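Local coordinates for protein nitroalkane oxidase (Podospora anserina, PDB 3MKH) that oxidises nitroalkanes to aldehydes or ketones with FAD and molecular oxygen, releasing nitrite and hydrogen peroxide, and works as a homotetramer, at residues A[178-183]-A[211-216]; A[217-222]-A[247-252]. One frame throughout, in Å; residues are numbered along the deposited sequence.

Contact 1 of 2, residues A[178-183]-A[211-216]; sequences DFKGCD and VTRADL
Arg-213, in the first turn of helix 213-219, reaches tip to tip for Asp-178 and holds it end-on in a bidentate salt bridge. NH2 meets OD2 at 2.9 Å in a nearly straight bond, and NH1 meets OD1; both oxygens use their syn lone pairs, with the carboxylate and guanidinium planes 31° apart. NH1 also donates in plane to Gly-181 O, 3.0 Å away, so this one nitrogen ties two points of the loop. OD1 is shared too: the backbone N of Lys-180 comes to it from above the carboxylate plane, closing an Asx turn. Lys-180 CB sits over one guanidinium face, offset toward the rim, while the end of its chain leads away from the helix; Lys-180 and Asp-178 form the solvent-exposed part of the contact.

The inner half is tighter. Leu-216 CD1 packs 3.7 Å from CA of Gly-181, whose backbone angles by themselves call for glycine. Asp-183 O takes a weak bond from Arg-213 N and a CA-H...O contact from Thr-212 CA, and a water bridges Cys-182 O and Val-211 O. Thr-212 N-caps the helix in a capping box with Asp-215.

Arg-213 NE has a second acid, Asp-217, one turn on. The loop, between strands 161-168 and 184-191, passes the start of helix 213-219, which follows strand 206-212, the antiparallel neighbour of 184-191.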
loop_
_atom_site.group_PDB
_atom_site.type_symbol
_atom_site.label_atom_id
_atom_site.label_comp_id
_atom_site.label_asym_id
_atom_site.label_seq_id
_atom_site.Cartn_x
_atom_site.Cartn_y
_atom_site.Cartn_z
ATOM N N ASP A 178 -9.107 42.964 2.345
ATOM C CA ASP A 178 -10.289 43.604 1.771
ATOM C C ASP A 178 -10.482 43.203 0.303
ATOM O O ASP A 178 -11.327 43.762 -0.401
ATOM C CB ASP A 178 -10.231 45.129 1.941
ATOM C CG ASP A 178 -9.142 45.785 1.107
ATOM O OD1 ASP A 178 -8.375 45.070 0.415
ATOM O OD2 ASP A 178 -9.053 47.033 1.153
ATOM N N PHE A 179 -9.671 42.246 -0.152
ATOM C CA PHE A 179 -9.802 41.691 -1.490
ATOM C C PHE A 179 -9.422 42.658 -2.612
ATOM O O PHE A 179 -9.742 42.428 -3.769
ATOM C CB PHE A 179 -11.217 41.128 -1.687
ATOM C CG PHE A 179 -11.565 40.067 -0.684
ATOM C CD1 PHE A 179 -10.662 39.048 -0.412
ATOM C CD2 PHE A 179 -12.766 40.093 -0.002
ATOM C CE1 PHE A 179 -10.963 38.075 0.523
ATOM C CE2 PHE A 179 -13.074 39.115 0.930
ATOM C CZ PHE A 179 -12.162 38.107 1.188
ATOM N N LYS A 180 -8.711 43.722 -2.280
ATOM C CA LYS A 180 -8.263 44.643 -3.314
ATOM C C LYS A 180 -6.742 44.616 -3.484
ATOM O O LYS A 180 -6.158 45.524 -4.076
ATOM C CB LYS A 180 -8.772 46.061 -3.024
ATOM C CG LYS A 180 -10.292 46.187 -3.134
ATOM C CD LYS A 180 -10.729 47.640 -2.940
ATOM C CE LYS A 180 -12.248 47.765 -2.879
ATOM N NZ LYS A 180 -12.925 47.039 -3.999
ATOM N N GLY A 181 -6.109 43.573 -2.948
ATOM C CA GLY A 181 -4.681 43.369 -3.124
ATOM C C GLY A 181 -3.898 43.411 -1.827
ATOM O O GLY A 181 -4.072 44.303 -0.989
ATOM N N CYS A 182 -3.020 42.435 -1.646
ATOM C CA CYS A 182 -2.264 42.369 -0.399
ATOM C C CYS A 182 -1.142 43.421 -0.378
ATOM O O CYS A 182 -0.897 44.101 -1.378
ATOM C CB CYS A 182 -1.705 40.955 -0.193
ATOM S SG CYS A 182 -0.330 40.533 -1.308
ATOM N N ASP A 183 -0.462 43.544 0.758
ATOM C CA ASP A 183 0.646 44.502 0.901
ATOM C C ASP A 183 1.824 44.239 -0.025
ATOM O O ASP A 183 2.396 45.174 -0.589
ATOM C CB ASP A 183 1.152 44.510 2.344
ATOM C CG ASP A 183 0.045 44.796 3.344
ATOM O OD1 ASP A 183 0.000 45.926 3.872
ATOM O OD2 ASP A 183 -0.779 43.889 3.604
ATOM N N VAL A 211 4.735 43.485 -6.459
ATOM C CA VAL A 211 3.554 44.325 -6.615
ATOM C C VAL A 211 2.982 44.623 -5.229
ATOM O O VAL A 211 2.570 43.711 -4.503
ATOM C CB VAL A 211 2.459 43.642 -7.474
ATOM C CG1 VAL A 211 1.192 44.511 -7.523
ATOM C CG2 VAL A 211 2.976 43.368 -8.879
ATOM N N THR A 212 2.952 45.903 -4.866
ATOM C CA THR A 212 2.463 46.307 -3.554
ATOM C C THR A 212 1.040 46.823 -3.679
ATOM O O THR A 212 0.590 47.165 -4.774
ATOM C CB THR A 212 3.336 47.421 -2.921
ATOM O OG1 THR A 212 3.198 48.640 -3.673
ATOM C CG2 THR A 212 4.796 47.007 -2.893
ATOM N N ARG A 213 0.331 46.878 -2.560
ATOM C CA ARG A 213 -0.996 47.485 -2.567
ATOM C C ARG A 213 -0.918 48.947 -3.048
ATOM O O ARG A 213 -1.786 49.407 -3.780
ATOM C CB ARG A 213 -1.652 47.387 -1.189
ATOM C CG ARG A 213 -2.988 48.119 -1.084
ATOM C CD ARG A 213 -3.994 47.719 -2.182
ATOM N NE ARG A 213 -5.294 48.314 -1.857
ATOM C CZ ARG A 213 -6.195 47.745 -1.061
ATOM N NH1 ARG A 213 -5.967 46.536 -0.559
ATOM N NH2 ARG A 213 -7.330 48.373 -0.778
ATOM N N ALA A 214 0.144 49.653 -2.667
ATOM C CA ALA A 214 0.362 51.023 -3.148
ATOM C C ALA A 214 0.461 51.092 -4.680
ATOM O O ALA A 214 -0.087 52.008 -5.288
ATOM C CB ALA A 214 1.592 51.633 -2.498
ATOM N N ASP A 215 1.152 50.132 -5.298
ATOM C CA ASP A 215 1.198 50.028 -6.760
ATOM C C ASP A 215 -0.203 49.858 -7.338
ATOM O O ASP A 215 -0.575 50.525 -8.307
ATOM C CB ASP A 215 2.042 48.834 -7.208
ATOM C CG ASP A 215 3.535 49.017 -6.937
ATOM O OD1 ASP A 215 4.072 50.126 -7.136
ATOM O OD2 ASP A 215 4.181 48.025 -6.540
ATOM N N LEU A 216 -0.970 48.943 -6.754
ATOM C CA LEU A 216 -2.321 48.656 -7.237
ATOM C C LEU A 216 -3.210 49.885 -7.157
ATOM O O LEU A 216 -3.947 50.175 -8.091
ATOM C CB LEU A 216 -2.950 47.479 -6.477
ATOM C CG LEU A 216 -2.221 46.150 -6.710
ATOM C CD1 LEU A 216 -2.860 45.034 -5.917
ATOM C CD2 LEU A 216 -2.188 45.788 -8.201
HETATM O O HOH W 1 -0.163 43.128 -4.061
#

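Contact 2 of 2, residues A[217-222]-A[247-252]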
loop_
_atom_site.group_PDB
_atom_site.type_symbol
_atom_site.label_atom_id
_atom_site.label_comp_id
_atom_site.label_asym_id
_atom_site.label_seq_id
_atom_site.Cartn_x
_atom_site.Cartn_y
_atom_site.Cartn_z
ATOM N N ASP A 217 -3.129 50.610 -6.049
ATOM C CA ASP A 217 -3.961 51.800 -5.854
ATOM C C ASP A 217 -3.551 52.882 -6.850
ATOM O O ASP A 217 -4.389 53.605 -7.384
ATOM C CB ASP A 217 -3.801 52.358 -4.434
ATOM C CG ASP A 217 -4.405 51.456 -3.360
ATOM O OD1 ASP A 217 -5.185 50.529 -3.688
ATOM O OD2 ASP A 217 -4.107 51.702 -2.169
ATOM N N ARG A 218 -2.253 52.996 -7.085
ATOM C CA ARG A 218 -1.734 53.998 -8.008
ATOM C C ARG A 218 -2.229 53.718 -9.429
ATOM O O ARG A 218 -2.595 54.634 -10.168
ATOM C CB ARG A 218 -0.200 54.028 -7.944
ATOM C CG ARG A 218 0.464 54.920 -8.977
ATOM C CD ARG A 218 1.969 54.979 -8.731
ATOM N NE ARG A 218 2.561 53.646 -8.612
ATOM C CZ ARG A 218 2.855 52.870 -9.650
ATOM N NH1 ARG A 218 2.609 53.293 -10.888
ATOM N NH2 ARG A 218 3.391 51.671 -9.452
ATOM N N ASN A 219 -2.251 52.444 -9.803
ATOM C CA ASN A 219 -2.742 52.032 -11.107
ATOM C C ASN A 219 -4.251 52.185 -11.312
ATOM O O ASN A 219 -4.720 52.143 -12.448
ATOM C CB ASN A 219 -2.323 50.593 -11.409
ATOM C CG ASN A 219 -0.904 50.505 -11.901
ATOM O OD1 ASN A 219 -0.642 50.660 -13.091
ATOM N ND2 ASN A 219 0.025 50.264 -10.987
ATOM N N GLY A 220 -5.001 52.324 -10.223
ATOM C CA GLY A 220 -6.421 52.643 -10.299
ATOM C C GLY A 220 -7.395 51.493 -10.521
ATOM O O GLY A 220 -6.998 50.331 -10.613
ATOM N N GLU A 221 -8.683 51.829 -10.613
ATOM C CA GLU A 221 -9.750 50.829 -10.729
ATOM C C GLU A 221 -9.502 49.841 -11.866
ATOM O O GLU A 221 -9.051 50.217 -12.950
ATOM C CB GLU A 221 -11.110 51.496 -10.956
ATOM C CG GLU A 221 -11.435 52.641 -10.018
ATOM C CD GLU A 221 -12.771 53.294 -10.352
ATOM O OE1 GLU A 221 -13.052 54.393 -9.821
ATOM O OE2 GLU A 221 -13.538 52.707 -11.155
ATOM N N GLY A 222 -9.811 48.574 -11.613
ATOM C CA GLY A 222 -9.675 47.555 -12.633
ATOM C C GLY A 222 -8.300 46.918 -12.725
ATOM O O GLY A 222 -8.129 45.923 -13.426
ATOM N N ASN A 247 -2.967 45.482 -16.735
ATOM C CA ASN A 247 -2.065 46.612 -16.963
ATOM C C ASN A 247 -1.521 47.246 -15.689
ATOM O O ASN A 247 -1.616 48.461 -15.485
ATOM C CB ASN A 247 -2.714 47.654 -17.874
ATOM C CG ASN A 247 -2.846 47.161 -19.309
ATOM O OD1 ASN A 247 -3.842 47.439 -19.983
ATOM N ND2 ASN A 247 -1.850 46.412 -19.776
ATOM N N VAL A 248 -0.937 46.407 -14.839
ATOM C CA VAL A 248 -0.341 46.873 -13.606
ATOM C C VAL A 248 1.075 47.346 -13.892
ATOM O O VAL A 248 1.956 46.541 -14.193
ATOM C CB VAL A 248 -0.291 45.753 -12.552
ATOM C CG1 VAL A 248 0.477 46.229 -11.311
ATOM C CG2 VAL A 248 -1.705 45.302 -12.182
ATOM N N ARG A 249 1.298 48.651 -13.783
ATOM C CA ARG A 249 2.600 49.214 -14.111
ATOM C C ARG A 249 3.415 49.493 -12.859
ATOM O O ARG A 249 2.928 50.117 -11.916
ATOM C CB ARG A 249 2.428 50.502 -14.923
ATOM C CG ARG A 249 1.641 50.297 -16.210
ATOM C CD ARG A 249 1.587 51.570 -17.064
ATOM N NE ARG A 249 1.041 51.302 -18.398
ATOM C CZ ARG A 249 -0.259 51.185 -18.664
ATOM N NH1 ARG A 249 -1.151 51.305 -17.687
ATOM N NH2 ARG A 249 -0.673 50.940 -19.906
ATOM N N VAL A 250 4.667 49.041 -12.860
ATOM C CA VAL A 250 5.541 49.279 -11.722
ATOM C C VAL A 250 6.923 49.753 -12.182
ATOM O O VAL A 250 7.374 49.425 -13.283
ATOM C CB VAL A 250 5.694 48.010 -10.843
ATOM C CG1 VAL A 250 4.338 47.592 -10.275
ATOM C CG2 VAL A 250 6.338 46.879 -11.641
ATOM N N PRO A 251 7.591 50.533 -11.336
ATOM C CA PRO A 251 8.927 51.030 -11.671
ATOM C C PRO A 251 9.940 49.891 -11.630
ATOM O O PRO A 251 9.649 48.787 -11.136
ATOM C CB PRO A 251 9.193 52.081 -10.588
ATOM C CG PRO A 251 8.347 51.642 -9.417
ATOM C CD PRO A 251 7.110 51.022 -10.028
ATOM N N THR A 252 11.130 50.144 -12.151
ATOM C CA THR A 252 12.105 49.081 -12.310
ATOM C C THR A 252 12.664 48.597 -10.973
ATOM O O THR A 252 13.137 47.469 -10.871
ATOM C CB THR A 252 13.247 49.502 -13.255
ATOM O OG1 THR A 252 13.853 50.696 -12.751
ATOM C CG2 THR A 252 12.705 49.758 -14.659
#
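Asn-219, in the last turn of helix 213-219, pairs its side-chain amide with the backbone of Arg-249 in strand 242-251, just past the G1 beta bulge that Asn-247 and Val-248 form opposite Ile-164. From CB, which points at the strand, chi1 of -81° puts CG anti to its own carbonyl carbon; CG lies 3.4 Å from Arg-249 N. There the amide splits. OD1 accepts from Arg-249 N at 2.9 Å, the donor standing 40° above the plane of the side-chain carbonyl, and it also rests against Arg-249 CB. ND2 gives an almost perfectly straight bond to Arg-249 O (3.1 Å, 177°), with the acceptor in the amide plane; Val-248 CG1 lies near it at 4.1 Å. The amide thus serves both the N-H and the C=O of a single strand residue. ND2 also donates to Asp-215 O of its own helix.

Arg-218 approaches the same carbonyl. Its guanidinium is also salt-bridged through NH2 to Asp-215 OD1. NH2 donates to Arg-249 O at 2.9 Å, NH1 adds a weak bond, and beyond them NH2 meets Pro-251 tip to tip, 3.8 Å from its CD.

In the fold
Along the chain both segments of contact 1 come before those of contact 2, and the centres are 10 Å apart, on the same side of the chain's centre. Helix 213-219 serves both: its start meets the 178-183 loop and its end meets strand 242-251. Between them Leu-216 CD2 packs on Val-248 CG2 at 4.0 Å, and the Asp-215 carboxylate carbon on Val-250 CG1. The short helix is therefore seated on the mixed sheet of the beta domain that acyl-CoA dehydrogenase relatives place between two helical domains. In contact 1 the side chain of Cys-182 lies about 10 Å from a bound FAD and about 6 Å from that of the FAD-binding Val-133.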